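Local atomic coordinates of L-talarate/Galactarate Dehydratase (Salmonella typhimurium, PDB entry 2PP0), a protein that catalyses the magnesium-dependent dehydration of L-talarate and galactarate to 5-keto-4-deoxy-D-glucarate, and in competition with this epimerises L-talarate to galactarate. Residues A61-E66 / Q87-H92; Y80-G85 / P327-E332; V333-S338 / P345-F350. One frame throughout, in Å; residues are numbered along the deposited sequence.

Interaction 1: A61-E66 / Q87-H92; sequences AIIIAE and QGIYAH
Ile63 of strand 61-66 meets Ile89 and Tyr90 of helix 87-92 in a small, wholly apolar contact. The backbones come closest where the CA atoms of Ile63 and Tyr90 lie 6.0 Å apart, and no hydrogen bond crosses. Nearly all the dense packing passes through one strand residue. With CG1 of Ile63 beside its own backbone N (chi1 -59°), this branch lies against the helix: CG1 reaches CG2 of Ile89 at 3.7 Å and CB of Tyr90 at 4.1 Å, while CD1 runs on to CB of Ile89 at 4.1 Å. The other branch, CG2, sits 4.1 Å from CA of Tyr90 and faces the edge of the phenol ring near its plane, so the ring is met at its rim and not over a face. Isoleucine suits the strand position because two branches leave CB and can touch two successive helix residues; on the helix side, Ile89 answers with its CG2 methyl. Tyr90 contributes mostly its CB and backbone.

Beyond this knot the contact thins quickly. The helix turns Gln87 and Ala91 to solvent, with Gly88 and His92 only partly covered, while Glu66 at the strand end is partly exposed and forms a salt bridge with Arg385.

In the N-terminal capping domain, strand 57-69 is an inner strand of an antiparallel sheet, bonded to strands 28-40 and 74-81, and helix 86-96 packs on one face of it. Ile89 also touches Ser79 on strand 74-81 and fills in against Met127 and Gln130 of helix 127-146.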
loop_
_atom_site.group_PDB
_atom_site.type_symbol
_atom_site.label_atom_id
_atom_site.label_comp_id
_atom_site.label_asym_id
_atom_site.label_seq_id
_atom_site.Cartn_x
_atom_site.Cartn_y
_atom_site.Cartn_z
ATOM N N ALA B 61 0.876 -29.049 -7.242
ATOM C CA ALA B 61 1.092 -29.094 -5.806
ATOM C C ALA B 61 0.413 -27.857 -5.227
ATOM O O ALA B 61 0.502 -26.770 -5.800
ATOM C CB ALA B 61 2.581 -29.064 -5.489
ATOM N N ILE B 62 -0.272 -28.027 -4.103
ATOM C CA ILE B 62 -0.960 -26.918 -3.452
ATOM C C ILE B 62 -0.571 -26.906 -1.982
ATOM O O ILE B 62 -0.782 -27.890 -1.277
ATOM C CB ILE B 62 -2.504 -27.073 -3.542
ATOM C CG1 ILE B 62 -2.957 -27.100 -5.006
ATOM C CG2 ILE B 62 -3.185 -25.933 -2.788
ATOM C CD1 ILE B 62 -2.768 -25.787 -5.749
ATOM N N ILE B 63 0.013 -25.808 -1.517
ATOM C CA ILE B 63 0.387 -25.716 -0.110
ATOM C C ILE B 63 -0.609 -24.756 0.532
ATOM O O ILE B 63 -0.710 -23.587 0.151
ATOM C CB ILE B 63 1.834 -25.202 0.083
ATOM C CG1 ILE B 63 2.830 -26.133 -0.626
ATOM C CG2 ILE B 63 2.187 -25.183 1.568
ATOM C CD1 ILE B 63 2.806 -26.036 -2.149
ATOM N N ILE B 64 -1.354 -25.266 1.504
ATOM C CA ILE B 64 -2.385 -24.488 2.178
ATOM C C ILE B 64 -2.014 -24.131 3.604
ATOM O O ILE B 64 -1.389 -24.919 4.314
ATOM C CB ILE B 64 -3.707 -25.286 2.223
ATOM C CG1 ILE B 64 -4.043 -25.801 0.831
ATOM C CG2 ILE B 64 -4.843 -24.414 2.747
ATOM C CD1 ILE B 64 -5.158 -26.829 0.823
ATOM N N ALA B 65 -2.397 -22.929 4.020
ATOM C CA ALA B 65 -2.158 -22.486 5.384
ATOM C C ALA B 65 -3.496 -22.057 5.975
ATOM O O ALA B 65 -4.292 -21.383 5.315
ATOM C CB ALA B 65 -1.177 -21.321 5.416
ATOM N N GLU B 66 -3.747 -22.472 7.210
ATOM C CA GLU B 66 -4.973 -22.115 7.917
ATOM C C GLU B 66 -4.500 -21.559 9.250
ATOM O O GLU B 66 -3.706 -22.195 9.944
ATOM C CB GLU B 66 -5.847 -23.350 8.123
ATOM C CG GLU B 66 -6.293 -23.999 6.825
ATOM C CD GLU B 66 -6.984 -25.328 7.046
ATOM O OE1 GLU B 66 -8.088 -25.332 7.636
ATOM O OE2 GLU B 66 -6.423 -26.371 6.638
ATOM N N GLN B 87 7.258 -29.879 -2.630
ATOM C CA GLN B 87 7.779 -30.537 -1.433
ATOM C C GLN B 87 8.647 -29.571 -0.637
ATOM O O GLN B 87 8.673 -29.612 0.595
ATOM C CB GLN B 87 8.618 -31.773 -1.811
ATOM C CG GLN B 87 7.854 -32.903 -2.491
ATOM C CD GLN B 87 6.834 -33.572 -1.583
ATOM O OE1 GLN B 87 6.895 -33.447 -0.359
ATOM N NE2 GLN B 87 5.901 -34.303 -2.184
ATOM N N GLY B 88 9.362 -28.700 -1.342
ATOM C CA GLY B 88 10.230 -27.748 -0.671
ATOM C C GLY B 88 9.457 -26.599 -0.047
ATOM O O GLY B 88 9.770 -26.149 1.054
ATOM N N ILE B 89 8.453 -26.107 -0.760
ATOM C CA ILE B 89 7.628 -25.021 -0.243
ATOM C C ILE B 89 6.985 -25.482 1.071
ATOM O O ILE B 89 7.079 -24.799 2.094
ATOM C CB ILE B 89 6.530 -24.639 -1.251
ATOM C CG1 ILE B 89 7.168 -24.049 -2.508
ATOM C CG2 ILE B 89 5.573 -23.616 -0.628
ATOM C CD1 ILE B 89 6.189 -23.805 -3.626
ATOM N N TYR B 90 6.346 -26.651 1.045
ATOM C CA TYR B 90 5.706 -27.190 2.249
ATOM C C TYR B 90 6.713 -27.436 3.372
ATOM O O TYR B 90 6.461 -27.097 4.531
ATOM C CB TYR B 90 4.994 -28.504 1.938
ATOM C CG TYR B 90 4.463 -29.203 3.174
ATOM C CD1 TYR B 90 3.272 -28.791 3.780
ATOM C CD2 TYR B 90 5.160 -30.266 3.750
ATOM C CE1 TYR B 90 2.790 -29.423 4.925
ATOM C CE2 TYR B 90 4.685 -30.907 4.900
ATOM C CZ TYR B 90 3.499 -30.480 5.479
ATOM O OH TYR B 90 3.019 -31.113 6.607
ATOM N N ALA B 91 7.852 -28.035 3.032
ATOM C CA ALA B 91 8.873 -28.329 4.038
ATOM C C ALA B 91 9.362 -27.080 4.764
ATOM O O ALA B 91 9.535 -27.091 5.985
ATOM C CB ALA B 91 10.062 -29.068 3.387
ATOM N N HIS B 92 9.591 -25.998 4.024
ATOM C CA HIS B 92 10.063 -24.766 4.653
ATOM C C HIS B 92 8.949 -24.105 5.471
ATOM O O HIS B 92 9.187 -23.611 6.566
ATOM C CB HIS B 92 10.571 -23.781 3.598
ATOM C CG HIS B 92 11.265 -22.589 4.182
ATOM N ND1 HIS B 92 12.414 -22.696 4.935
ATOM C CD2 HIS B 92 10.954 -21.271 4.157
ATOM C CE1 HIS B 92 12.780 -21.496 5.351
ATOM N NE2 HIS B 92 11.911 -20.614 4.893
#

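Interaction 2: Y80-G85 / P327-E332; sequences YSKRAG and PHFAME. With GOL (glycerol), chain E.
Tyr80 and Lys82, reaching out from the capping domain, meet Phe329 and His328 of the barrel without any direct hydrogen bond between the two segments. The aromatic part is a T-shaped stack in which Phe329 turns its edge to the face of Tyr80: the centroids are 5.0 Å apart, the planes stand at 68°, and CD2 of Phe329 lies 3.7 Å from CE2 of Tyr80.

The second kind is cation-pi. The Lys82 chain, extended beyond CG, carries NZ over the centre of the Phe329 face, 3.5 Å from the centroid and 10° off the normal. CE adds a CH-pi contact over the same face. A long flexible amine suits this place because its stem packs on the ring while its tip reaches the ligand; Phe350 makes a further cation-pi contact with Lys82.

Polar interactions gather on a glycerol, probably from the crystallisation liquor, and on an aspartate. Glycerol O1 accepts a bond from Lys82 NZ, modelled suspiciously short at 2.5 Å, and pairs with NE2 of His328 at 2.9 Å. The hydroxyl OH of Tyr80 lies at the edge of the imidazole, 3.3 Å from CE1 of His328, but its hydrogen bond goes to OD2 of Asp301. His328 ND1 bonds to that same oxygen, consistent with Asp301 holding the imidazole in place and Tyr80 helping to fix the carboxylate.

Lys82 and Arg83 bind substrate, and His328 is the proton donor/acceptor; Asp301 is thought to raise its basicity. The His-Asp dyad is characteristic of the mandelate racemase subgroup of the enolase superfamily, and here Lys82 and Arg83 of the capping domain contribute to the same site.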
loop_
_atom_site.group_PDB
_atom_site.type_symbol
_atom_site.label_atom_id
_atom_site.label_comp_id
_atom_site.label_asym_id
_atom_site.label_seq_id
_atom_site.Cartn_x
_atom_site.Cartn_y
_atom_site.Cartn_z
ATOM N N TYR B 80 1.421 -22.612 -4.685
ATOM C CA TYR B 80 1.402 -23.825 -5.483
ATOM C C TYR B 80 2.721 -24.015 -6.200
ATOM O O TYR B 80 3.598 -23.158 -6.156
ATOM C CB TYR B 80 0.300 -23.723 -6.534
ATOM C CG TYR B 80 0.668 -22.784 -7.668
ATOM C CD1 TYR B 80 1.286 -23.263 -8.827
ATOM C CD2 TYR B 80 0.476 -21.409 -7.549
ATOM C CE1 TYR B 80 1.706 -22.395 -9.834
ATOM C CE2 TYR B 80 0.893 -20.534 -8.551
ATOM C CZ TYR B 80 1.508 -21.033 -9.689
ATOM O OH TYR B 80 1.934 -20.166 -10.675
ATOM N N SER B 81 2.842 -25.153 -6.867
ATOM C CA SER B 81 4.025 -25.443 -7.655
ATOM C C SER B 81 3.606 -26.344 -8.797
ATOM O O SER B 81 2.883 -27.320 -8.594
ATOM C CB SER B 81 5.100 -26.138 -6.818
ATOM O OG SER B 81 6.260 -26.364 -7.609
ATOM N N LYS B 82 4.013 -25.985 -10.007
ATOM C CA LYS B 82 3.715 -26.802 -11.169
ATOM C C LYS B 82 5.052 -27.450 -11.493
ATOM O O LYS B 82 5.968 -26.798 -11.985
ATOM C CB LYS B 82 3.192 -25.936 -12.319
ATOM C CG LYS B 82 1.796 -25.403 -12.019
ATOM C CD LYS B 82 1.180 -24.603 -13.143
ATOM C CE LYS B 82 -0.183 -24.070 -12.681
ATOM N NZ LYS B 82 -0.942 -23.345 -13.736
ATOM N N ARG B 83 5.143 -28.736 -11.166
ATOM C CA ARG B 83 6.340 -29.554 -11.325
ATOM C C ARG B 83 7.115 -29.420 -10.013
ATOM O O ARG B 83 6.565 -28.934 -9.024
ATOM C CB ARG B 83 7.179 -29.107 -12.533
ATOM C CG ARG B 83 6.457 -29.323 -13.856
ATOM C CD ARG B 83 7.345 -29.078 -15.062
ATOM N NE ARG B 83 6.638 -29.365 -16.310
ATOM C CZ ARG B 83 5.691 -28.596 -16.841
ATOM N NH1 ARG B 83 5.318 -27.466 -16.241
ATOM N NH2 ARG B 83 5.104 -28.963 -17.977
ATOM N N ALA B 84 8.375 -29.840 -9.991
ATOM C CA ALA B 84 9.162 -29.784 -8.760
ATOM C C ALA B 84 9.132 -28.432 -8.045
ATOM O O ALA B 84 9.236 -27.373 -8.674
ATOM C CB ALA B 84 10.602 -30.194 -9.045
ATOM N N GLY B 85 8.998 -28.483 -6.721
ATOM C CA GLY B 85 8.956 -27.266 -5.928
ATOM C C GLY B 85 7.989 -27.321 -4.753
ATOM O O GLY B 85 8.212 -26.664 -3.740
ATOM N N PRO B 327 -2.525 -10.517 -13.876
ATOM C CA PRO B 327 -2.002 -11.549 -12.972
ATOM C C PRO B 327 -2.083 -12.945 -13.582
ATOM O O PRO B 327 -2.964 -13.240 -14.396
ATOM C CB PRO B 327 -2.892 -11.423 -11.735
ATOM C CG PRO B 327 -3.378 -10.003 -11.785
ATOM C CD PRO B 327 -3.655 -9.803 -13.252
ATOM N N HIS B 328 -1.166 -13.811 -13.175
ATOM C CA HIS B 328 -1.142 -15.167 -13.698
ATOM C C HIS B 328 -1.773 -16.194 -12.767
ATOM O O HIS B 328 -1.484 -16.218 -11.568
ATOM C CB HIS B 328 0.302 -15.573 -14.007
ATOM C CG HIS B 328 0.489 -17.045 -14.196
ATOM N ND1 HIS B 328 0.849 -17.887 -13.165
ATOM C CD2 HIS B 328 0.337 -17.830 -15.287
ATOM C CE1 HIS B 328 0.912 -19.127 -13.615
ATOM N NE2 HIS B 328 0.605 -19.120 -14.899
ATOM N N PHE B 329 -2.647 -17.030 -13.326
ATOM C CA PHE B 329 -3.275 -18.108 -12.564
ATOM C C PHE B 329 -4.020 -17.605 -11.325
ATOM O O PHE B 329 -4.471 -16.460 -11.280
ATOM C CB PHE B 329 -2.172 -19.106 -12.167
ATOM C CG PHE B 329 -2.668 -20.467 -11.739
ATOM C CD1 PHE B 329 -3.611 -21.158 -12.494
ATOM C CD2 PHE B 329 -2.123 -21.090 -10.619
ATOM C CE1 PHE B 329 -3.999 -22.457 -12.141
ATOM C CE2 PHE B 329 -2.500 -22.383 -10.258
ATOM C CZ PHE B 329 -3.439 -23.069 -11.022
ATOM N N ALA B 330 -4.154 -18.491 -10.341
ATOM C CA ALA B 330 -4.818 -18.225 -9.065
ATOM C C ALA B 330 -5.864 -17.105 -9.078
ATOM O O ALA B 330 -5.760 -16.150 -8.307
ATOM C CB ALA B 330 -3.762 -17.937 -7.999
ATOM N N MET B 331 -6.878 -17.230 -9.935
ATOM C CA MET B 331 -7.917 -16.205 -10.016
ATOM C C MET B 331 -8.648 -16.026 -8.686
ATOM O O MET B 331 -9.196 -14.955 -8.408
ATOM C CB MET B 331 -8.918 -16.524 -11.145
ATOM C CG MET B 331 -9.572 -17.901 -11.086
ATOM S SD MET B 331 -10.695 -18.218 -12.483
ATOM C CE MET B 331 -11.685 -19.540 -11.781
ATOM N N GLU B 332 -8.629 -17.067 -7.858
ATOM C CA GLU B 332 -9.287 -17.024 -6.554
ATOM C C GLU B 332 -8.670 -15.930 -5.688
ATOM O O GLU B 332 -9.325 -15.373 -4.802
ATOM C CB GLU B 332 -9.168 -18.381 -5.851
ATOM C CG GLU B 332 -9.929 -19.539 -6.528
ATOM C CD GLU B 332 -9.338 -19.972 -7.868
ATOM O OE1 GLU B 332 -8.159 -19.655 -8.151
ATOM O OE2 GLU B 332 -10.050 -20.653 -8.639
HETATM C C1 GOL E . 1.153 -22.625 -16.388
HETATM O O1 GOL E . 0.424 -21.958 -15.361
HETATM C C2 GOL E . 0.915 -21.924 -17.724
HETATM O O2 GOL E . 1.647 -20.690 -17.766
HETATM C C3 GOL E . 1.358 -22.846 -18.859
HETATM O O3 GOL E . 1.718 -22.083 -20.013
#

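Interaction 3: V333-S338 / P345-F350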
loop_
_atom_site.group_PDB
_atom_site.type_symbol
_atom_site.label_atom_id
_atom_site.label_comp_id
_atom_site.label_asym_id
_atom_site.label_seq_id
_atom_site.Cartn_x
_atom_site.Cartn_y
_atom_site.Cartn_z
ATOM N N VAL B 333 -7.402 -15.624 -5.948
ATOM C CA VAL B 333 -6.706 -14.579 -5.211
ATOM C C VAL B 333 -6.552 -13.325 -6.068
ATOM O O VAL B 333 -6.793 -12.208 -5.603
ATOM C CB VAL B 333 -5.296 -15.037 -4.773
ATOM C CG1 VAL B 333 -4.568 -13.887 -4.106
ATOM C CG2 VAL B 333 -5.403 -16.233 -3.823
ATOM N N HIS B 334 -6.158 -13.507 -7.322
ATOM C CA HIS B 334 -5.945 -12.370 -8.207
ATOM C C HIS B 334 -7.189 -11.565 -8.584
ATOM O O HIS B 334 -7.067 -10.434 -9.054
ATOM C CB HIS B 334 -5.205 -12.818 -9.471
ATOM C CG HIS B 334 -3.863 -13.425 -9.196
ATOM N ND1 HIS B 334 -2.953 -12.856 -8.332
ATOM C CD2 HIS B 334 -3.273 -14.544 -9.678
ATOM C CE1 HIS B 334 -1.861 -13.599 -8.291
ATOM N NE2 HIS B 334 -2.030 -14.629 -9.099
ATOM N N LEU B 335 -8.379 -12.129 -8.396
ATOM C CA LEU B 335 -9.596 -11.382 -8.716
ATOM C C LEU B 335 -9.646 -10.152 -7.817
ATOM O O LEU B 335 -9.944 -9.049 -8.270
ATOM C CB LEU B 335 -10.853 -12.226 -8.483
ATOM C CG LEU B 335 -12.196 -11.480 -8.597
ATOM C CD1 LEU B 335 -12.415 -10.995 -10.014
ATOM C CD2 LEU B 335 -13.334 -12.400 -8.187
ATOM N N HIS B 336 -9.333 -10.352 -6.542
ATOM C CA HIS B 336 -9.344 -9.278 -5.553
ATOM C C HIS B 336 -8.245 -8.256 -5.799
ATOM O O HIS B 336 -8.470 -7.053 -5.673
ATOM C CB HIS B 336 -9.176 -9.863 -4.148
ATOM C CG HIS B 336 -10.278 -10.794 -3.749
ATOM N ND1 HIS B 336 -11.510 -10.349 -3.323
ATOM C CD2 HIS B 336 -10.347 -12.147 -3.756
ATOM C CE1 HIS B 336 -12.293 -11.386 -3.087
ATOM N NE2 HIS B 336 -11.611 -12.490 -3.342
ATOM N N LEU B 337 -7.053 -8.742 -6.138
ATOM C CA LEU B 337 -5.916 -7.868 -6.385
ATOM C C LEU B 337 -6.100 -7.044 -7.657
ATOM O O LEU B 337 -5.794 -5.854 -7.680
ATOM C CB LEU B 337 -4.621 -8.699 -6.469
ATOM C CG LEU B 337 -4.306 -9.520 -5.208
ATOM C CD1 LEU B 337 -3.040 -10.358 -5.413
ATOM C CD2 LEU B 337 -4.132 -8.572 -4.030
ATOM N N SER B 338 -6.600 -7.672 -8.717
ATOM C CA SER B 338 -6.804 -6.948 -9.963
ATOM C C SER B 338 -7.937 -5.924 -9.811
ATOM O O SER B 338 -7.904 -4.861 -10.427
ATOM C CB SER B 338 -7.107 -7.929 -11.100
ATOM O OG SER B 338 -8.213 -8.744 -10.777
ATOM N N PRO B 345 -7.489 -4.028 -15.752
ATOM C CA PRO B 345 -6.735 -5.284 -15.827
ATOM C C PRO B 345 -7.492 -6.450 -16.468
ATOM O O PRO B 345 -8.666 -6.334 -16.820
ATOM C CB PRO B 345 -6.439 -5.566 -14.367
ATOM C CG PRO B 345 -7.780 -5.242 -13.746
ATOM C CD PRO B 345 -8.202 -3.942 -14.461
ATOM N N TRP B 346 -6.793 -7.574 -16.602
ATOM C CA TRP B 346 -7.355 -8.804 -17.156
ATOM C C TRP B 346 -7.142 -9.934 -16.151
ATOM O O TRP B 346 -6.113 -9.975 -15.469
ATOM C CB TRP B 346 -6.659 -9.187 -18.461
ATOM C CG TRP B 346 -7.236 -8.556 -19.681
ATOM C CD1 TRP B 346 -6.840 -7.393 -20.274
ATOM C CD2 TRP B 346 -8.306 -9.072 -20.478
ATOM N NE1 TRP B 346 -7.595 -7.155 -21.397
ATOM C CE2 TRP B 346 -8.503 -8.171 -21.546
ATOM C CE3 TRP B 346 -9.117 -10.211 -20.394
ATOM C CZ2 TRP B 346 -9.480 -8.374 -22.528
ATOM C CZ3 TRP B 346 -10.089 -10.415 -21.371
ATOM C CH2 TRP B 346 -10.260 -9.499 -22.424
ATOM N N LEU B 347 -8.110 -10.846 -16.065
ATOM C CA LEU B 347 -8.022 -11.988 -15.156
ATOM C C LEU B 347 -7.930 -13.255 -16.003
ATOM O O LEU B 347 -8.647 -13.404 -16.991
ATOM C CB LEU B 347 -9.260 -12.059 -14.247
ATOM C CG LEU B 347 -9.209 -13.041 -13.064
ATOM C CD1 LEU B 347 -8.199 -12.548 -12.047
ATOM C CD2 LEU B 347 -10.586 -13.165 -12.411
ATOM N N GLU B 348 -7.054 -14.168 -15.603
ATOM C CA GLU B 348 -6.840 -15.413 -16.328
ATOM C C GLU B 348 -7.636 -16.560 -15.730
ATOM O O GLU B 348 -7.614 -16.791 -14.520
ATOM C CB GLU B 348 -5.342 -15.741 -16.330
ATOM C CG GLU B 348 -4.983 -17.112 -16.877
ATOM C CD GLU B 348 -3.483 -17.297 -17.017
ATOM O OE1 GLU B 348 -2.740 -16.894 -16.086
ATOM O OE2 GLU B 348 -3.052 -17.851 -18.056
ATOM N N HIS B 349 -8.341 -17.290 -16.583
ATOM C CA HIS B 349 -9.158 -18.394 -16.105
ATOM C C HIS B 349 -8.656 -19.807 -16.382
ATOM O O HIS B 349 -8.210 -20.126 -17.487
ATOM C CB HIS B 349 -10.584 -18.257 -16.655
ATOM C CG HIS B 349 -11.435 -19.469 -16.432
ATOM N ND1 HIS B 349 -11.271 -20.635 -17.149
ATOM C CD2 HIS B 349 -12.448 -19.702 -15.563
ATOM C CE1 HIS B 349 -12.145 -21.535 -16.731
ATOM N NE2 HIS B 349 -12.870 -20.993 -15.769
ATOM N N PHE B 350 -8.751 -20.630 -15.340
ATOM C CA PHE B 350 -8.417 -22.050 -15.343
ATOM C C PHE B 350 -9.510 -22.631 -14.443
ATOM O O PHE B 350 -9.949 -21.967 -13.503
ATOM C CB PHE B 350 -7.070 -22.341 -14.668
ATOM C CG PHE B 350 -5.864 -22.015 -15.503
ATOM C CD1 PHE B 350 -5.388 -20.711 -15.593
ATOM C CD2 PHE B 350 -5.161 -23.030 -16.150
ATOM C CE1 PHE B 350 -4.227 -20.424 -16.308
ATOM C CE2 PHE B 350 -4.000 -22.750 -16.869
ATOM C CZ PHE B 350 -3.533 -21.445 -16.945
#
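Leu347 lays its two methyls against helix 333-338, joining two consecutive elements of the modified TIM barrel of the enolase superfamily: the helix and the barrel strand that follows it. As expected of a helix leading back to its next strand, the two short segments run antiparallel, their axes at 174° and 8.8 Å apart.

Leu347 points its CB toward the helix, and with CG anti to the backbone N (chi1 -169°) its branches part. CD1 comes down on the helix backbone, 3.7 Å from the N of Leu335, with the CB of His334 close by. The side chains of Leu347 and Leu335 cross obliquely, CD2 of Leu347 meeting CD1 of Leu335 at 3.7 Å. A branched leucine thus suits the spot, filling the layer between helix and strand.

The strand's alternation sorts the other side chains. Unlike Leu347, Trp346 points away from the helix and packs edge-to-face on Trp250, and Glu348, which binds substrate, holds a salt bridge to Lys195. His349 stacks on Tyr12 of the second subunit.

Near the C-terminal end of the helix, Ser338 meets Pro345 across the connection between the two segments. Serine is small enough to let the proline ring close in, and its buried hydroxyl is provided for by its own helix: OG lies 2.7 Å from the O of His334 and 3.1 Å from the O of Leu335, with one proton to serve either. The pyrrolidine ring comes in by its CG, which lies 3.8 Å from CB of Ser338 and packs against the carbonyl O of Ser338 at 3.3 Å.

The three contacts run from the capping domain into the barrel, with interaction 2 in the middle. Interaction 1 adjoins it through the pairing of strands 57-69 and 74-81, where a probable hydrogen bond joins Ala61 N to Ser81 O (3.0 Å); Ile89 CD1 also packs 3.7 Å from Tyr80 O, two residues before substrate-binding Lys82. On the other side, helix 331-339 serves both interactions 2 and 3, and Glu348 OE1 lies 2.8 Å from Phe329 N, a hydrogen bond that ties substrate-binding Glu348 to the segment carrying catalytic His328. Interactions 1 and 3 do not touch, their nearest atoms being about 10 Å apart; the active site with its glycerol lies at interaction 2.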